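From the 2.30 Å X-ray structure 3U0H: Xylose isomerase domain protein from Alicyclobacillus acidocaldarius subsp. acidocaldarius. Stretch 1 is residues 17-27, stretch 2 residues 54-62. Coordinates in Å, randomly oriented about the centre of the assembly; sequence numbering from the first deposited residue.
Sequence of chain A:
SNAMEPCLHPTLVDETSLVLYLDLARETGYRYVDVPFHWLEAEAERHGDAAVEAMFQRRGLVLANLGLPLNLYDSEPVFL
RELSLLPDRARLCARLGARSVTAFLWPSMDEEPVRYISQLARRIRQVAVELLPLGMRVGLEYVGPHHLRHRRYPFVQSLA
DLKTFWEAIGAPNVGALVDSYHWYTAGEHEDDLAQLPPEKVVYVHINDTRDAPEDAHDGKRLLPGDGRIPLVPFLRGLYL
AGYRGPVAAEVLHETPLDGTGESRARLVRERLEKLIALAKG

Stretch 1 (17-27) SLVLYLDLARE
Stretch 2, residues 54-62: AMFQRRGLV

Contact between residues 17-27 and 54-62 of one chain, burying 506 Å² summed over both sides. Backbone: Ser17 (phi/psi -68/128, chi1 t) precedes a helix running from Leu18 to Glu27, with phi from -54 to -76 and psi from -29 to -51, and caps it through a weak hydrogen bond from Leu20 N to Ser17 OG (3.3 Å). The helical ladder follows, for example Leu22 N to Leu18 O at 3.0 Å and Arg26 N to Leu22 O at 3.2 Å. The second stretch enters in a helix already under way at Ala54, and a type I turn spans Gln57 to Gly60. Arg59 (-109/4) leads into Gly60, whose positive phi (66/31) belongs to a Schellman motif; Leu61 N returns to Phe56 O at 2.9 Å, and Leu61 (-106/149) and Val62 (-120/125) continue extended. Register: Leu22 CA lies 7.6 Å from Phe56 CA, and Arg26 CA 6.1 Å from Arg59 CA, so both segments advance in the same general sense and draw closer toward the turn.

Apolar packing: Leu22 (m, t) points its CA-to-CB bond toward the other stretch and fills the middle of the contact. Its CD1 is 3.9 Å from Met55 CB, its CD2 sits over one face of the Phe56 ring, 4.1 Å from Phe56 CZ, and its CB is 4.0 Å from Leu61 CD1. Phe56 (chi1 -76°, chi2 71°) starts away, but its ring end comes nearer. Met55 is selenomethionine (m, t, chi3 99°); its CE reaches Val19 CG2 (Val19 t) at a tight 3.2 Å, and its SE lies 4.0 Å from Leu18 CD2 (Leu18 t, p). Leu61 (m, t) points toward the helix after the chain has turned, placing its CD2 3.9 Å from Ala25 CB and its CD1 3.5 Å from Leu22 O.

Polar and charged contacts: Arg59 (m, t, t, chi4 99°) slants back across the first helix toward its N-terminal end, its CD 3.8 Å from Leu22 CB, and has the largest area covered by the other stretch. Asp23 (chi1 -78°, chi2 -13°) begins away, yet its carboxylate end comes nearer and forms a salt bridge with Arg59. Within it, Arg59 NE donates to Asp23 OD1 at 2.7 Å, and Arg59 NH2 gives the same OD1 a weak bond at 3.0 Å, so one oxygen receives both donors at the guanidinium edge. Arg59 NH1 turns back within its own stretch and donates to Met55 O at 3.1 Å, while Val19 O lies over one guanidinium face.

Arg26 (t, chi2 -138°, chi3 -66°, chi4 101°) adds a weak hydrogen bond within a salt bridge from its NH2 to Asp23 OD1 (3.4 Å). That NH2 is also 3.4 Å from Arg59 NE, a meeting of two donors without a hydrogen bond; the shared carboxylate oxygen offsets the like charges, and Arg59 CD covers one face of the Arg26 guanidinium.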

# COMPACT_ATOMS: atom_id res chain seq x y z
N SER A 17 27.31 -27.48 19.59
CA SER A 17 28.29 -26.33 19.52
C SER A 17 28.25 -25.62 18.21
O SER A 17 28.43 -26.22 17.15
CB SER A 17 29.75 -26.77 19.76
OG SER A 17 30.67 -25.71 19.48
N LEU A 18 28.09 -24.32 18.24
CA LEU A 18 28.12 -23.56 17.01
C LEU A 18 29.44 -23.73 16.29
O LEU A 18 29.48 -23.99 15.11
CB LEU A 18 27.89 -22.09 17.31
CG LEU A 18 27.83 -21.23 16.06
CD1 LEU A 18 26.77 -21.68 15.05
CD2 LEU A 18 27.59 -19.80 16.50
N VAL A 19 30.54 -23.52 17.00
CA VAL A 19 31.86 -23.62 16.38
C VAL A 19 32.06 -24.95 15.66
O VAL A 19 32.50 -25.03 14.52
CB VAL A 19 32.93 -23.45 17.46
CG1 VAL A 19 34.34 -23.84 16.97
CG2 VAL A 19 32.87 -22.01 18.00
N LEU A 20 31.70 -26.02 16.35
CA LEU A 20 31.98 -27.35 15.83
C LEU A 20 31.00 -27.69 14.70
O LEU A 20 31.33 -28.47 13.81
CB LEU A 20 31.91 -28.40 16.95
CG LEU A 20 33.03 -28.43 18.04
CD1 LEU A 20 32.78 -29.54 19.13
CD2 LEU A 20 34.41 -28.55 17.40
N TYR A 21 29.79 -27.12 14.76
CA TYR A 21 28.79 -27.42 13.75
C TYR A 21 29.34 -26.79 12.48
O TYR A 21 29.42 -27.44 11.43
CB TYR A 21 27.39 -26.93 14.15
CG TYR A 21 26.31 -27.01 13.06
CD1 TYR A 21 25.97 -28.22 12.47
CD2 TYR A 21 25.66 -25.87 12.59
CE1 TYR A 21 25.01 -28.30 11.47
CE2 TYR A 21 24.70 -25.92 11.61
CZ TYR A 21 24.38 -27.13 11.05
OH TYR A 21 23.44 -27.19 10.06
N LEU A 22 29.80 -25.55 12.57
CA LEU A 22 30.31 -24.88 11.38
C LEU A 22 31.54 -25.62 10.84
O LEU A 22 31.74 -25.68 9.63
CB LEU A 22 30.62 -23.42 11.64
CG LEU A 22 29.40 -22.56 12.07
CD1 LEU A 22 29.79 -21.16 12.51
CD2 LEU A 22 28.38 -22.52 10.97
N ASP A 23 32.35 -26.18 11.75
CA ASP A 23 33.55 -26.95 11.38
C ASP A 23 33.16 -28.21 10.61
O ASP A 23 33.77 -28.56 9.61
CB ASP A 23 34.36 -27.38 12.62
CG ASP A 23 35.22 -26.24 13.22
OD1 ASP A 23 35.43 -25.20 12.58
OD2 ASP A 23 35.76 -26.42 14.33
N LEU A 24 32.16 -28.91 11.13
CA LEU A 24 31.62 -30.06 10.44
C LEU A 24 31.12 -29.68 9.00
O LEU A 24 31.36 -30.44 8.06
CB LEU A 24 30.53 -30.66 11.33
CG LEU A 24 30.11 -32.12 11.25
CD1 LEU A 24 29.41 -32.44 12.56
CD2 LEU A 24 29.17 -32.35 10.06
N ALA A 25 30.43 -28.54 8.83
CA ALA A 25 29.95 -28.15 7.49
C ALA A 25 31.09 -28.03 6.51
O ALA A 25 31.01 -28.58 5.43
CB ALA A 25 29.15 -26.84 7.53
N ARG A 26 32.13 -27.30 6.89
CA ARG A 26 33.32 -27.11 6.05
C ARG A 26 33.96 -28.46 5.75
O ARG A 26 34.25 -28.77 4.59
CB ARG A 26 34.40 -26.24 6.77
CG ARG A 26 35.59 -25.75 5.90
CD ARG A 26 37.00 -25.81 6.56
NE ARG A 26 37.26 -24.92 7.73
CZ ARG A 26 37.27 -25.30 9.04
NH1 ARG A 26 37.01 -26.56 9.40
NH2 ARG A 26 37.51 -24.40 10.00
N GLU A 27 34.18 -29.24 6.81
CA GLU A 27 34.91 -30.50 6.71
C GLU A 27 34.18 -31.46 5.80
O GLU A 27 34.84 -32.20 5.09
CB GLU A 27 35.14 -31.15 8.08
CG GLU A 27 35.84 -32.51 8.05
CD GLU A 27 37.24 -32.46 7.42
OE1 GLU A 27 38.03 -31.57 7.82
OE2 GLU A 27 37.56 -33.31 6.54
N ALA A 54 32.89 -13.42 10.70
CA ALA A 54 34.21 -14.04 10.57
C ALA A 54 34.18 -15.59 10.63
O ALA A 54 34.91 -16.23 9.88
CB ALA A 54 35.18 -13.47 11.62
N MSE A 55 33.33 -16.19 11.47
CA MSE A 55 33.22 -17.67 11.53
C MSE A 55 32.77 -18.29 10.20
O MSE A 55 33.27 -19.34 9.78
CB MSE A 55 32.20 -18.13 12.57
CG MSE A 55 32.43 -17.66 13.98
SE MSE A 55 31.06 -18.42 15.08
CE MSE A 55 32.17 -19.83 15.72
N PHE A 56 31.78 -17.66 9.59
CA PHE A 56 31.30 -18.06 8.25
C PHE A 56 32.35 -17.80 7.16
O PHE A 56 32.68 -18.72 6.41
CB PHE A 56 29.98 -17.37 7.88
CG PHE A 56 28.77 -17.95 8.58
CD1 PHE A 56 28.57 -17.74 9.96
CD2 PHE A 56 27.86 -18.71 7.89
CE1 PHE A 56 27.46 -18.29 10.59
CE2 PHE A 56 26.74 -19.24 8.52
CZ PHE A 56 26.54 -19.03 9.86
N GLN A 57 32.89 -16.58 7.11
CA GLN A 57 33.85 -16.20 6.05
C GLN A 57 35.20 -16.94 6.18
O GLN A 57 35.78 -17.30 5.19
CB GLN A 57 34.03 -14.67 5.95
CG GLN A 57 34.66 -14.16 4.62
CD GLN A 57 33.83 -14.40 3.32
OE1 GLN A 57 34.41 -14.64 2.24
NE2 GLN A 57 32.50 -14.32 3.42
N ARG A 58 35.68 -17.21 7.39
CA ARG A 58 36.89 -18.05 7.56
C ARG A 58 36.71 -19.50 7.09
O ARG A 58 37.69 -20.18 6.84
CB ARG A 58 37.37 -18.09 9.02
CG ARG A 58 38.15 -16.84 9.42
CD ARG A 58 38.77 -16.91 10.83
NE ARG A 58 39.63 -18.09 11.07
CZ ARG A 58 40.85 -18.31 10.54
NH1 ARG A 58 41.41 -17.47 9.66
NH2 ARG A 58 41.51 -19.41 10.87
N ARG A 59 35.46 -19.96 6.98
CA ARG A 59 35.17 -21.34 6.58
C ARG A 59 34.57 -21.50 5.16
O ARG A 59 34.23 -22.60 4.75
CB ARG A 59 34.26 -21.98 7.63
CG ARG A 59 34.97 -22.27 8.95
CD ARG A 59 34.03 -22.69 10.07
NE ARG A 59 34.79 -22.90 11.30
CZ ARG A 59 34.92 -22.02 12.30
NH1 ARG A 59 34.32 -20.84 12.25
NH2 ARG A 59 35.65 -22.35 13.36
N GLY A 60 34.43 -20.42 4.40
CA GLY A 60 33.74 -20.51 3.11
C GLY A 60 32.25 -20.85 3.24
O GLY A 60 31.70 -21.48 2.33
N LEU A 61 31.57 -20.43 4.31
CA LEU A 61 30.15 -20.80 4.47
C LEU A 61 29.14 -19.68 4.19
O LEU A 61 29.42 -18.54 4.45
CB LEU A 61 29.89 -21.44 5.86
CG LEU A 61 30.74 -22.70 6.15
CD1 LEU A 61 30.68 -23.07 7.61
CD2 LEU A 61 30.37 -23.90 5.28
N VAL A 62 27.96 -20.04 3.69
CA VAL A 62 26.86 -19.14 3.49
C VAL A 62 25.60 -19.53 4.28
O VAL A 62 25.11 -20.66 4.17
CB VAL A 62 26.46 -19.08 2.00
CG1 VAL A 62 25.17 -18.26 1.85
CG2 VAL A 62 27.58 -18.47 1.13